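Local coordinates for putative heme binding protein (Tannerella forsythia, PDB 6EU8), which probably binds heme as a member of the HmuY-like family of bacterial hemophore-type proteins, and is seen here in its apo form, at residues M24-N29 / T35-D40; G60-I65 / D77-E82; E43-V46 / K51-E54; W143-P148 / A152-K157. All blocks are in the same frame, centred on the assembly; numbering follows the deposited sequence.

In the fold
Interactions 1, 3 and 4 are antiparallel beta hairpins, whereas interaction 2 joins a loop to a strand through a single salt bridge. Interactions 1 and 2 reach the same four-stranded sheet and touch each other, Y27 packing on I65; interaction 1 is partly buried, with W25 and Y27 inside and T35 and T37 at the surface. Interaction 3 lies farther out, about 23 Å between centres from interaction 1, yet R39 and W44 link the two. Interaction 4 is a surface contact on the opposite side of the chain's centre from interactions 1 and 2, although W143 touches I78. Classic bulges distort 43-46/51-54 and 143-148/152-157, while 24-29/35-40 keeps a regular register.

Interaction 1 of 4, residues M24-N29 / T35-D40; sequences MWTYVN and TETHRD
M24 opens an antiparallel beta hairpin made by strands 24-28 and 35-39, its bent side chain laying SD 3.5 Å from the backbone N of R39 while CB rests on the methyl of T37. W25 pairs with H38 through two backbone hydrogen bonds. Its indole runs alongside the D40 side chain, ring and carboxylate nearly coplanar at 28°, and NE1 donates to the anti lone pair of D40 OD2 at 3.0 Å; the other oxygen, OD1, is held by S42 and W44, so both ends of the carboxylate are fixed. On the other face of the sheet, T26 OG1 and T37 OG1 share a hydrogen bond of 3.0 Å. Both hydroxyls stand anti to their own carbonyl carbons, both with chi1 close to -60°, which brings them together across this non-hydrogen-bonded pair. Y27 returns to the side of the sheet that carries W25, its N giving a 2.8 Å bond to E36 O. The phenol crosses the H38 imidazole at about a right angle, with Y27 CD1 4.1 Å from H38 CD2, and I65 and W69 also pack on it. V28 ends the strand with CG2 against T35 CG2. Beyond the phenol, a water in the plane of the Y27 ring bonds to OH and donates to H38 O, while H38 NE2 donates to the anti lone pair of E36 OE1 at 2.7 Å, nearly straight at 172°.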
loop_
_atom_site.group_PDB
_atom_site.type_symbol
_atom_site.label_atom_id
_atom_site.label_comp_id
_atom_site.label_asym_id
_atom_site.label_seq_id
_atom_site.Cartn_x
_atom_site.Cartn_y
_atom_site.Cartn_z
ATOM N N MET A 24 4.263 -7.882 -7.320
ATOM C CA MET A 24 3.229 -8.349 -6.421
ATOM C C MET A 24 2.494 -7.255 -5.638
ATOM O O MET A 24 3.050 -6.182 -5.371
ATOM C CB MET A 24 3.820 -9.309 -5.376
ATOM C CG MET A 24 4.609 -10.508 -5.869
ATOM S SD MET A 24 3.527 -11.628 -6.778
ATOM C CE MET A 24 4.699 -12.745 -7.559
ATOM N N TRP A 25 1.248 -7.565 -5.276
ATOM C CA TRP A 25 0.517 -6.873 -4.217
ATOM C C TRP A 25 0.255 -7.843 -3.059
ATOM O O TRP A 25 -0.074 -8.996 -3.304
ATOM C CB TRP A 25 -0.824 -6.382 -4.728
ATOM C CG TRP A 25 -0.802 -5.221 -5.685
ATOM C CD1 TRP A 25 -0.817 -5.282 -7.030
ATOM C CD2 TRP A 25 -0.851 -3.830 -5.347
ATOM N NE1 TRP A 25 -0.820 -4.016 -7.576
ATOM C CE2 TRP A 25 -0.845 -3.110 -6.551
ATOM C CE3 TRP A 25 -0.860 -3.123 -4.139
ATOM C CZ2 TRP A 25 -0.915 -1.724 -6.579
ATOM C CZ3 TRP A 25 -0.885 -1.759 -4.179
ATOM C CH2 TRP A 25 -0.915 -1.072 -5.384
ATOM N N THR A 26 0.312 -7.360 -1.814
ATOM C CA THR A 26 -0.141 -8.121 -0.640
ATOM C C THR A 26 -1.396 -7.459 -0.075
ATOM O O THR A 26 -1.353 -6.285 0.339
ATOM C CB THR A 26 0.979 -8.255 0.415
ATOM O OG1 THR A 26 2.080 -8.950 -0.189
ATOM C CG2 THR A 26 0.522 -9.072 1.617
ATOM N N TYR A 27 -2.515 -8.203 -0.072
ATOM C CA TYR A 27 -3.832 -7.739 0.398
ATOM C C TYR A 27 -3.989 -8.095 1.884
ATOM O O TYR A 27 -3.705 -9.229 2.266
ATOM C CB TYR A 27 -4.953 -8.375 -0.481
ATOM C CG TYR A 27 -4.791 -8.055 -1.966
ATOM C CD1 TYR A 27 -4.005 -8.859 -2.813
ATOM C CD2 TYR A 27 -5.368 -6.924 -2.518
ATOM C CE1 TYR A 27 -3.835 -8.535 -4.161
ATOM C CE2 TYR A 27 -5.182 -6.582 -3.871
ATOM C CZ TYR A 27 -4.416 -7.403 -4.685
ATOM O OH TYR A 27 -4.224 -7.083 -6.036
ATOM N N VAL A 28 -4.391 -7.124 2.709
ATOM C CA VAL A 28 -4.373 -7.251 4.189
ATOM C C VAL A 28 -5.765 -7.016 4.790
ATOM O O VAL A 28 -6.371 -5.969 4.582
ATOM C CB VAL A 28 -3.391 -6.236 4.849
ATOM C CG1 VAL A 28 -3.277 -6.436 6.377
ATOM C CG2 VAL A 28 -2.005 -6.299 4.200
ATOM N N ASN A 29 -6.243 -8.016 5.568
ATOM C CA ASN A 29 -7.453 -7.907 6.380
ATOM C C ASN A 29 -7.061 -7.496 7.805
ATOM O O ASN A 29 -6.407 -8.276 8.517
ATOM C CB ASN A 29 -8.162 -9.270 6.413
ATOM C CG ASN A 29 -9.543 -9.203 7.037
ATOM O OD1 ASN A 29 -9.730 -8.601 8.092
ATOM N ND2 ASN A 29 -10.523 -9.818 6.379
ATOM N N THR A 35 -3.665 -12.385 5.301
ATOM C CA THR A 35 -3.064 -11.758 4.105
ATOM C C THR A 35 -3.014 -12.730 2.931
ATOM O O THR A 35 -3.055 -13.952 3.137
ATOM C CB THR A 35 -1.643 -11.243 4.354
ATOM O OG1 THR A 35 -0.757 -12.348 4.577
ATOM C CG2 THR A 35 -1.589 -10.284 5.511
ATOM N N GLU A 36 -2.945 -12.178 1.711
ATOM C CA GLU A 36 -2.809 -12.930 0.444
ATOM C C GLU A 36 -1.945 -12.124 -0.515
ATOM O O GLU A 36 -2.142 -10.908 -0.643
ATOM C CB GLU A 36 -4.171 -13.168 -0.224
ATOM C CG GLU A 36 -4.742 -14.571 -0.090
ATOM C CD GLU A 36 -6.133 -14.694 -0.707
ATOM O OE1 GLU A 36 -6.336 -14.385 -1.905
ATOM O OE2 GLU A 36 -7.062 -15.094 0.019
ATOM N N THR A 37 -1.004 -12.799 -1.173
ATOM C CA THR A 37 -0.110 -12.156 -2.119
ATOM C C THR A 37 -0.435 -12.649 -3.546
ATOM O O THR A 37 -0.484 -13.867 -3.788
ATOM C CB THR A 37 1.369 -12.393 -1.756
ATOM O OG1 THR A 37 1.636 -11.878 -0.434
ATOM C CG2 THR A 37 2.317 -11.738 -2.746
ATOM N N HIS A 38 -0.653 -11.727 -4.494
ATOM C CA HIS A 38 -0.929 -12.088 -5.897
ATOM C C HIS A 38 -0.199 -11.150 -6.850
ATOM O O HIS A 38 -0.033 -9.961 -6.557
ATOM C CB HIS A 38 -2.405 -11.956 -6.240
ATOM C CG HIS A 38 -3.304 -12.848 -5.441
ATOM N ND1 HIS A 38 -3.587 -14.142 -5.822
ATOM C CD2 HIS A 38 -3.958 -12.640 -4.278
ATOM C CE1 HIS A 38 -4.404 -14.686 -4.935
ATOM N NE2 HIS A 38 -4.640 -13.800 -3.982
ATOM N N ARG A 39 0.230 -11.681 -7.987
ATOM C CA ARG A 39 0.806 -10.893 -9.073
ATOM C C ARG A 39 -0.202 -9.840 -9.562
ATOM O O ARG A 39 -1.395 -10.132 -9.702
ATOM C CB ARG A 39 1.200 -11.826 -10.242
ATOM C CG ARG A 39 1.837 -11.157 -11.454
ATOM C CD ARG A 39 2.144 -12.197 -12.544
ATOM N NE ARG A 39 2.709 -11.664 -13.783
ATOM C CZ ARG A 39 2.032 -11.016 -14.723
ATOM N NH1 ARG A 39 0.745 -10.797 -14.560
ATOM N NH2 ARG A 39 2.649 -10.573 -15.816
ATOM N N ASP A 40 0.270 -8.613 -9.767
ATOM C CA ASP A 40 -0.552 -7.513 -10.324
ATOM C C ASP A 40 -1.366 -7.986 -11.530
ATOM O O ASP A 40 -0.819 -8.689 -12.391
ATOM C CB ASP A 40 0.355 -6.303 -10.639
ATOM C CG ASP A 40 -0.389 -5.144 -11.276
ATOM O OD1 ASP A 40 -0.653 -5.222 -12.491
ATOM O OD2 ASP A 40 -0.701 -4.153 -10.549
HETATM O O HOH W 1 -2.336 -8.489 -7.445
#

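Interaction 2 of 4, residues G60-I65 / D77-E82; sequences GSEADI and DIRTNE
E62 and R79 reach for each other from opposite directions and meet in a salt bridge, R79 NH1 donating to E62 OE2 at 3.0 Å. The oxygen lies at the edge of the guanidinium, close to its plane, but the nitrogen meets the syn side of OE2 from 27° out of the carboxylate plane. The carboxylate and guanidinium planes are 40° apart, and one direct bond forms between them. A water completes the link on the neighbouring atoms: it accepts from R79 NH2 and donates to E62 OE1 and, at 3.2 Å, to N81 OD1. Bending at chi3 (-71°) folds the arginine back over its own strand, where NE donates to T80 O at 3.1 Å and restrains the guanidinium's rotation. E62 is extended beyond CG and springs from a short 3-10 turn, 62-64. S61, just before it, ties into the turn: its OG accepts from A63 N, an ST turn, and its N donates to D64 OD2. The contact thus ties the loop between strands 51-56 and 71-74 to strand 77-80, an outermost strand of the four-stranded sheet. R79 packs on W25 of strand 24-28, A72 of strand 71-74 and the loop residue W69, with D107 of strand 105-111 a long, weak ionic partner.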
loop_
_atom_site.group_PDB
_atom_site.type_symbol
_atom_site.label_atom_id
_atom_site.label_comp_id
_atom_site.label_asym_id
_atom_site.label_seq_id
_atom_site.Cartn_x
_atom_site.Cartn_y
_atom_site.Cartn_z
ATOM N N GLY A 60 -5.087 -13.406 -14.509
ATOM C CA GLY A 60 -5.952 -13.396 -13.334
ATOM C C GLY A 60 -6.877 -12.193 -13.206
ATOM O O GLY A 60 -7.087 -11.432 -14.147
ATOM N N SER A 61 -7.429 -12.035 -12.014
ATOM C CA SER A 61 -8.269 -10.905 -11.664
ATOM C C SER A 61 -8.463 -10.846 -10.149
ATOM O O SER A 61 -8.125 -11.788 -9.409
ATOM C CB SER A 61 -9.637 -10.975 -12.346
ATOM O OG SER A 61 -10.479 -11.879 -11.653
ATOM N N GLU A 62 -9.024 -9.737 -9.686
ATOM C CA GLU A 62 -9.304 -9.553 -8.258
ATOM C C GLU A 62 -10.275 -10.602 -7.689
ATOM O O GLU A 62 -10.289 -10.824 -6.481
ATOM C CB GLU A 62 -9.782 -8.127 -7.960
ATOM C CG GLU A 62 -8.659 -7.082 -8.093
ATOM C CD GLU A 62 -9.015 -5.715 -7.523
ATOM O OE1 GLU A 62 -10.120 -5.569 -6.953
ATOM O OE2 GLU A 62 -8.178 -4.786 -7.624
ATOM N N ALA A 63 -11.045 -11.269 -8.556
ATOM C CA ALA A 63 -11.826 -12.441 -8.128
ATOM C C ALA A 63 -10.978 -13.598 -7.583
ATOM O O ALA A 63 -11.484 -14.430 -6.829
ATOM C CB ALA A 63 -12.727 -12.924 -9.264
ATOM N N ASP A 64 -9.692 -13.648 -7.941
ATOM C CA ASP A 64 -8.745 -14.609 -7.357
ATOM C C ASP A 64 -8.401 -14.371 -5.886
ATOM O O ASP A 64 -7.755 -15.221 -5.271
ATOM C CB ASP A 64 -7.437 -14.638 -8.154
ATOM C CG ASP A 64 -7.640 -14.996 -9.620
ATOM O OD1 ASP A 64 -8.674 -15.587 -9.949
ATOM O OD2 ASP A 64 -6.756 -14.701 -10.445
ATOM N N ILE A 65 -8.781 -13.214 -5.339
ATOM C CA ILE A 65 -8.531 -12.903 -3.934
ATOM C C ILE A 65 -9.668 -13.512 -3.113
ATOM O O ILE A 65 -10.823 -13.126 -3.273
ATOM C CB ILE A 65 -8.469 -11.378 -3.646
ATOM C CG1 ILE A 65 -7.458 -10.663 -4.559
ATOM C CG2 ILE A 65 -8.116 -11.151 -2.175
ATOM C CD1 ILE A 65 -7.650 -9.161 -4.609
ATOM N N ASP A 77 4.110 1.607 -2.216
ATOM C CA ASP A 77 2.752 2.036 -2.650
ATOM C C ASP A 77 1.686 1.361 -1.777
ATOM O O ASP A 77 1.723 0.147 -1.550
ATOM C CB ASP A 77 2.503 1.613 -4.088
ATOM C CG ASP A 77 3.555 2.107 -5.043
ATOM O OD1 ASP A 77 3.697 3.336 -5.184
ATOM O OD2 ASP A 77 4.229 1.275 -5.698
ATOM N N ILE A 78 0.723 2.158 -1.309
ATOM C CA ILE A 78 -0.362 1.679 -0.422
ATOM C C ILE A 78 -1.683 2.063 -1.065
ATOM O O ILE A 78 -1.867 3.246 -1.459
ATOM C CB ILE A 78 -0.352 2.333 0.981
ATOM C CG1 ILE A 78 1.055 2.433 1.547
ATOM C CG2 ILE A 78 -1.279 1.571 1.929
ATOM C CD1 ILE A 78 1.673 1.131 1.852
ATOM N N ARG A 79 -2.581 1.084 -1.229
ATOM C CA ARG A 79 -3.958 1.373 -1.665
ATOM C C ARG A 79 -4.954 0.820 -0.650
ATOM O O ARG A 79 -4.602 0.085 0.264
ATOM C CB ARG A 79 -4.258 0.810 -3.052
ATOM C CG ARG A 79 -4.319 -0.706 -3.104
ATOM C CD ARG A 79 -4.919 -1.233 -4.386
ATOM N NE ARG A 79 -6.361 -0.979 -4.438
ATOM C CZ ARG A 79 -7.222 -1.651 -5.194
ATOM N NH1 ARG A 79 -6.825 -2.638 -5.994
ATOM N NH2 ARG A 79 -8.530 -1.320 -5.114
ATOM N N THR A 80 -6.224 1.179 -0.873
ATOM C CA THR A 80 -7.342 0.686 -0.070
ATOM C C THR A 80 -8.313 -0.108 -0.947
ATOM O O THR A 80 -8.210 -0.097 -2.175
ATOM C CB THR A 80 -8.098 1.867 0.595
ATOM O OG1 THR A 80 -8.811 2.632 -0.392
ATOM C CG2 THR A 80 -7.152 2.753 1.383
ATOM N N ASN A 81 -9.291 -0.758 -0.292
ATOM C CA ASN A 81 -10.361 -1.492 -1.021
ATOM C C ASN A 81 -11.584 -0.581 -1.127
ATOM O O ASN A 81 -12.555 -0.738 -0.358
ATOM C CB ASN A 81 -10.683 -2.815 -0.315
ATOM C CG ASN A 81 -11.596 -3.707 -1.130
ATOM O OD1 ASN A 81 -11.937 -3.382 -2.267
ATOM N ND2 ASN A 81 -11.967 -4.850 -0.572
ATOM N N GLU A 82 -11.542 0.361 -2.070
ATOM C CA GLU A 82 -12.544 1.436 -2.204
ATOM C C GLU A 82 -12.773 2.209 -0.889
ATOM O O GLU A 82 -13.924 2.502 -0.487
ATOM C CB GLU A 82 -13.876 0.866 -2.769
ATOM C CG GLU A 82 -13.779 0.282 -4.166
ATOM C CD GLU A 82 -15.066 -0.426 -4.580
ATOM O OE1 GLU A 82 -16.140 0.175 -4.419
ATOM O OE2 GLU A 82 -15.018 -1.588 -5.016
HETATM O O HOH W 2 -10.630 -3.292 -5.216
#

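Interaction 3 of 4, residues E43-V46 / K51-E54; sequences EWHV and KLLE
V46 and E54 form an antiparallel hydrogen-bonded pair in the hairpin of strands 44-48 and 51-56. Among the backbone bonds, V46 N donates to E54 O at 2.9 Å, while V46 O receives L53 N at 2.9 Å and, more weakly, E54 N at 3.4 Å. Two successive residues thus face one valine, a classic beta bulge, and the short segments run at 106° rather than nearly antiparallel. The apolar contacts fall into two groups. The V46 and E54 side chains leave the sheet together, with their CB atoms 3.9 Å apart. L52 brings its CD1 branch obliquely onto the base of H45, 3.4 Å from CB and 3.6 Å from CG; the leucine CG stands anti to its backbone N (chi1 163°), which turns this end toward the histidine. Side-chain polar bonds hold the imidazole from two sides: H45 NE2 donates, in the ring plane, to the anti lone pair of E43 OE1 at 2.8 Å, and ND1 is bonded to D112. Strand 44-48 lies between strand 51-56 and strand 127-136 in the large antiparallel sheet, V46 touching K127 and T129 while the indole of W44 packs on I56 and T129.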
loop_
_atom_site.group_PDB
_atom_site.type_symbol
_atom_site.label_atom_id
_atom_site.label_comp_id
_atom_site.label_asym_id
_atom_site.label_seq_id
_atom_site.Cartn_x
_atom_site.Cartn_y
_atom_site.Cartn_z
ATOM N N GLU A 43 -2.669 -5.333 -17.603
ATOM C CA GLU A 43 -1.809 -5.583 -18.754
ATOM C C GLU A 43 -0.479 -4.821 -18.496
ATOM O O GLU A 43 -0.495 -3.646 -18.166
ATOM C CB GLU A 43 -2.451 -5.143 -20.078
ATOM C CG GLU A 43 -1.564 -5.439 -21.268
ATOM C CD GLU A 43 -2.236 -5.106 -22.580
ATOM O OE1 GLU A 43 -2.186 -3.927 -23.016
ATOM O OE2 GLU A 43 -2.862 -6.054 -23.131
ATOM N N TRP A 44 0.651 -5.523 -18.595
ATOM C CA TRP A 44 1.946 -4.860 -18.306
ATOM C C TRP A 44 2.554 -4.329 -19.594
ATOM O O TRP A 44 2.392 -4.931 -20.666
ATOM C CB TRP A 44 2.893 -5.802 -17.622
ATOM C CG TRP A 44 2.530 -6.213 -16.201
ATOM C CD1 TRP A 44 1.394 -5.889 -15.491
ATOM C CD2 TRP A 44 3.276 -7.097 -15.369
ATOM N NE1 TRP A 44 1.430 -6.490 -14.251
ATOM C CE2 TRP A 44 2.577 -7.229 -14.142
ATOM C CE3 TRP A 44 4.503 -7.757 -15.524
ATOM C CZ2 TRP A 44 3.043 -8.043 -13.088
ATOM C CZ3 TRP A 44 4.963 -8.562 -14.492
ATOM C CH2 TRP A 44 4.261 -8.672 -13.278
ATOM N N HIS A 45 3.234 -3.192 -19.478
ATOM C CA HIS A 45 3.714 -2.448 -20.632
ATOM C C HIS A 45 5.219 -2.227 -20.487
ATOM O O HIS A 45 5.680 -1.644 -19.475
ATOM C CB HIS A 45 2.948 -1.141 -20.799
ATOM C CG HIS A 45 1.501 -1.350 -21.178
ATOM N ND1 HIS A 45 0.519 -0.440 -20.896
ATOM C CD2 HIS A 45 0.905 -2.358 -21.860
ATOM C CE1 HIS A 45 -0.645 -0.893 -21.347
ATOM N NE2 HIS A 45 -0.437 -2.062 -21.926
ATOM N N VAL A 46 5.963 -2.746 -21.480
ATOM C CA VAL A 46 7.445 -2.594 -21.517
ATOM C C VAL A 46 7.748 -1.270 -22.187
ATOM O O VAL A 46 7.317 -1.006 -23.317
ATOM C CB VAL A 46 8.111 -3.770 -22.252
ATOM C CG1 VAL A 46 9.633 -3.594 -22.358
ATOM C CG2 VAL A 46 7.808 -5.078 -21.577
ATOM N N LYS A 51 9.172 5.095 -24.868
ATOM C CA LYS A 51 7.863 4.827 -25.469
ATOM C C LYS A 51 7.412 3.394 -25.225
ATOM O O LYS A 51 8.223 2.476 -25.025
ATOM C CB LYS A 51 7.867 5.142 -26.967
ATOM C CG LYS A 51 8.736 4.224 -27.814
ATOM C CD LYS A 51 9.334 4.945 -29.018
ATOM C CE LYS A 51 8.259 5.430 -29.980
ATOM N NZ LYS A 51 8.841 5.872 -31.279
ATOM N N LEU A 52 6.085 3.232 -25.233
ATOM C CA LEU A 52 5.457 1.941 -25.057
ATOM C C LEU A 52 5.849 1.083 -26.237
ATOM O O LEU A 52 5.500 1.413 -27.371
ATOM C CB LEU A 52 3.929 2.097 -24.994
ATOM C CG LEU A 52 3.111 0.819 -25.223
ATOM C CD1 LEU A 52 3.265 -0.089 -24.037
ATOM C CD2 LEU A 52 1.643 1.131 -25.473
ATOM N N LEU A 53 6.572 0.009 -25.968
ATOM C CA LEU A 53 7.100 -0.885 -26.998
ATOM C C LEU A 53 6.351 -2.212 -27.066
ATOM O O LEU A 53 5.906 -2.598 -28.145
ATOM C CB LEU A 53 8.572 -1.208 -26.702
ATOM C CG LEU A 53 9.339 -2.115 -27.685
ATOM C CD1 LEU A 53 10.049 -1.265 -28.725
ATOM C CD2 LEU A 53 10.339 -3.019 -26.970
ATOM N N GLU A 54 6.286 -2.934 -25.941
ATOM C CA GLU A 54 5.740 -4.277 -25.904
ATOM C C GLU A 54 4.668 -4.413 -24.840
ATOM O O GLU A 54 4.616 -3.610 -23.889
ATOM C CB GLU A 54 6.825 -5.309 -25.638
ATOM C CG GLU A 54 7.721 -5.514 -26.828
ATOM C CD GLU A 54 8.968 -6.319 -26.526
ATOM O OE1 GLU A 54 9.056 -6.975 -25.460
ATOM O OE2 GLU A 54 9.866 -6.284 -27.392
#

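Interaction 4 of 4, residues W143-P148 / A152-K157; sequences WIVENP and APVLSK
V154 O receives two successive amides from the facing segment, V145 N at 2.8 Å and, weakly, E146 N at 3.4 Å. On either side of this doubled acceptor the backbone bonds are single: V154 N donates to E146 O at 2.9 Å, straight at 172° and in the carbonyl plane, whereas S156 N approaches W143 O from above the carbonyl plane. A water also donates to W143 O and to S156 O, closing a second route between these residues. Around this backbone ladder lie the side chains. L155 runs alongside the W143 side chain, and the leucine sets CD2 4.0 Å from CZ3 at the edge of the indole, near its plane. V145 turns toward the other segment, its CB 4.1 Å from V154 CG1 and its CG2 over S156 N. The paired segments are a beta hairpin with a classic bulge, V145 and E146 both facing V154, and the register slips by one residue between I144 and E146. Near the turn, N147 lies alongside P153, OD1 3.6 Å from CG; that oxygen accepts a hydrogen bond from K184 NZ. Farther out, I144 CD1 sits above the indole, offset toward its rim. F76 takes the hydrogen bond from W143 NE1 on its carbonyl oxygen and meets the indole edge-to-face, while A177 of strand 169-178 touches both W143 and L155, and V187 of strand 184-194 touches W143.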
loop_
_atom_site.group_PDB
_atom_site.type_symbol
_atom_site.label_atom_id
_atom_site.label_comp_id
_atom_site.label_asym_id
_atom_site.label_seq_id
_atom_site.Cartn_x
_atom_site.Cartn_y
_atom_site.Cartn_z
ATOM N N TRP A 143 3.376 8.279 3.775
ATOM C CA TRP A 143 4.029 7.571 4.890
ATOM C C TRP A 143 5.564 7.583 4.748
ATOM O O TRP A 143 6.259 7.510 5.743
ATOM C CB TRP A 143 3.499 6.140 5.066
ATOM C CG TRP A 143 4.038 5.057 4.130
ATOM C CD1 TRP A 143 3.664 4.784 2.849
ATOM C CD2 TRP A 143 5.016 4.072 4.480
ATOM N NE1 TRP A 143 4.384 3.713 2.358
ATOM C CE2 TRP A 143 5.188 3.231 3.360
ATOM C CE3 TRP A 143 5.748 3.816 5.644
ATOM C CZ2 TRP A 143 6.088 2.156 3.359
ATOM C CZ3 TRP A 143 6.631 2.728 5.655
ATOM C CH2 TRP A 143 6.786 1.907 4.519
ATOM N N ILE A 144 6.051 7.676 3.505
ATOM C CA ILE A 144 7.489 7.898 3.219
ATOM C C ILE A 144 7.689 9.394 2.947
ATOM O O ILE A 144 7.100 9.949 2.028
ATOM C CB ILE A 144 7.915 7.081 1.973
ATOM C CG1 ILE A 144 7.762 5.573 2.194
ATOM C CG2 ILE A 144 9.325 7.473 1.489
ATOM C CD1 ILE A 144 8.597 4.992 3.311
ATOM N N VAL A 145 8.531 10.048 3.757
ATOM C CA VAL A 145 8.927 11.418 3.492
ATOM C C VAL A 145 9.971 11.448 2.340
ATOM O O VAL A 145 9.848 12.265 1.424
ATOM C CB VAL A 145 9.534 12.087 4.739
ATOM C CG1 VAL A 145 9.999 13.532 4.433
ATOM C CG2 VAL A 145 8.532 12.077 5.904
ATOM N N GLU A 146 10.997 10.605 2.459
ATOM C CA GLU A 146 12.075 10.496 1.444
ATOM C C GLU A 146 12.489 9.047 1.302
ATOM O O GLU A 146 12.626 8.339 2.304
ATOM C CB GLU A 146 13.359 11.193 1.924
ATOM C CG GLU A 146 13.442 12.688 1.947
ATOM C CD GLU A 146 14.904 13.092 2.164
ATOM O OE1 GLU A 146 15.715 12.858 1.241
ATOM O OE2 GLU A 146 15.251 13.559 3.270
ATOM N N ASN A 147 12.814 8.637 0.068
ATOM C CA ASN A 147 13.407 7.317 -0.197
ATOM C C ASN A 147 14.626 7.429 -1.156
ATOM O O ASN A 147 14.521 7.057 -2.327
ATOM C CB ASN A 147 12.367 6.377 -0.784
ATOM C CG ASN A 147 12.882 4.973 -0.969
ATOM O OD1 ASN A 147 13.778 4.531 -0.256
ATOM N ND2 ASN A 147 12.321 4.270 -1.909
ATOM N N PRO A 148 15.744 7.973 -0.652
ATOM C CA PRO A 148 16.948 8.133 -1.501
ATOM C C PRO A 148 17.521 6.799 -1.960
ATOM O O PRO A 148 17.644 5.872 -1.166
ATOM C CB PRO A 148 17.917 8.903 -0.611
ATOM C CG PRO A 148 17.394 8.814 0.779
ATOM C CD PRO A 148 15.982 8.327 0.754
ATOM N N ALA A 152 18.810 4.976 3.602
ATOM C CA ALA A 152 17.659 4.699 4.485
ATOM C C ALA A 152 16.444 5.540 4.111
ATOM O O ALA A 152 16.560 6.752 3.984
ATOM C CB ALA A 152 18.020 4.968 5.946
ATOM N N PRO A 153 15.246 4.902 3.992
ATOM C CA PRO A 153 14.022 5.698 3.903
ATOM C C PRO A 153 13.756 6.501 5.194
ATOM O O PRO A 153 14.158 6.066 6.281
ATOM C CB PRO A 153 12.935 4.636 3.659
ATOM C CG PRO A 153 13.639 3.397 3.205
ATOM C CD PRO A 153 14.957 3.467 3.950
ATOM N N VAL A 154 13.143 7.666 5.045
ATOM C CA VAL A 154 12.733 8.527 6.181
ATOM C C VAL A 154 11.195 8.433 6.246
ATOM O O VAL A 154 10.515 8.793 5.269
ATOM C CB VAL A 154 13.155 9.994 5.948
ATOM C CG1 VAL A 154 12.673 10.916 7.064
ATOM C CG2 VAL A 154 14.683 10.060 5.844
ATOM N N LEU A 155 10.665 7.968 7.390
ATOM C CA LEU A 155 9.199 7.730 7.580
ATOM C C LEU A 155 8.530 8.908 8.259
ATOM O O LEU A 155 9.135 9.585 9.106
ATOM C CB LEU A 155 8.947 6.472 8.425
ATOM C CG LEU A 155 9.030 5.076 7.805
ATOM C CD1 LEU A 155 10.424 4.800 7.258
ATOM C CD2 LEU A 155 8.640 4.008 8.828
ATOM N N SER A 156 7.281 9.166 7.886
ATOM C CA SER A 156 6.436 10.123 8.593
ATOM C C SER A 156 6.144 9.592 9.981
ATOM O O SER A 156 6.023 8.394 10.190
ATOM C CB SER A 156 5.108 10.296 7.850
ATOM O OG SER A 156 4.181 11.089 8.580
ATOM N N LYS A 157 6.005 10.506 10.935
ATOM C CA LYS A 157 5.588 10.158 12.307
ATOM C C LYS A 157 4.072 10.325 12.515
ATOM O O LYS A 157 3.610 10.164 13.663
ATOM C CB LYS A 157 6.350 11.038 13.301
ATOM C CG LYS A 157 7.855 10.870 13.262
ATOM C CD LYS A 157 8.234 9.498 13.760
ATOM C CE LYS A 157 9.541 9.446 14.541
ATOM N NZ LYS A 157 10.717 9.254 13.649
HETATM O O HOH W 3 5.082 6.560 8.340
#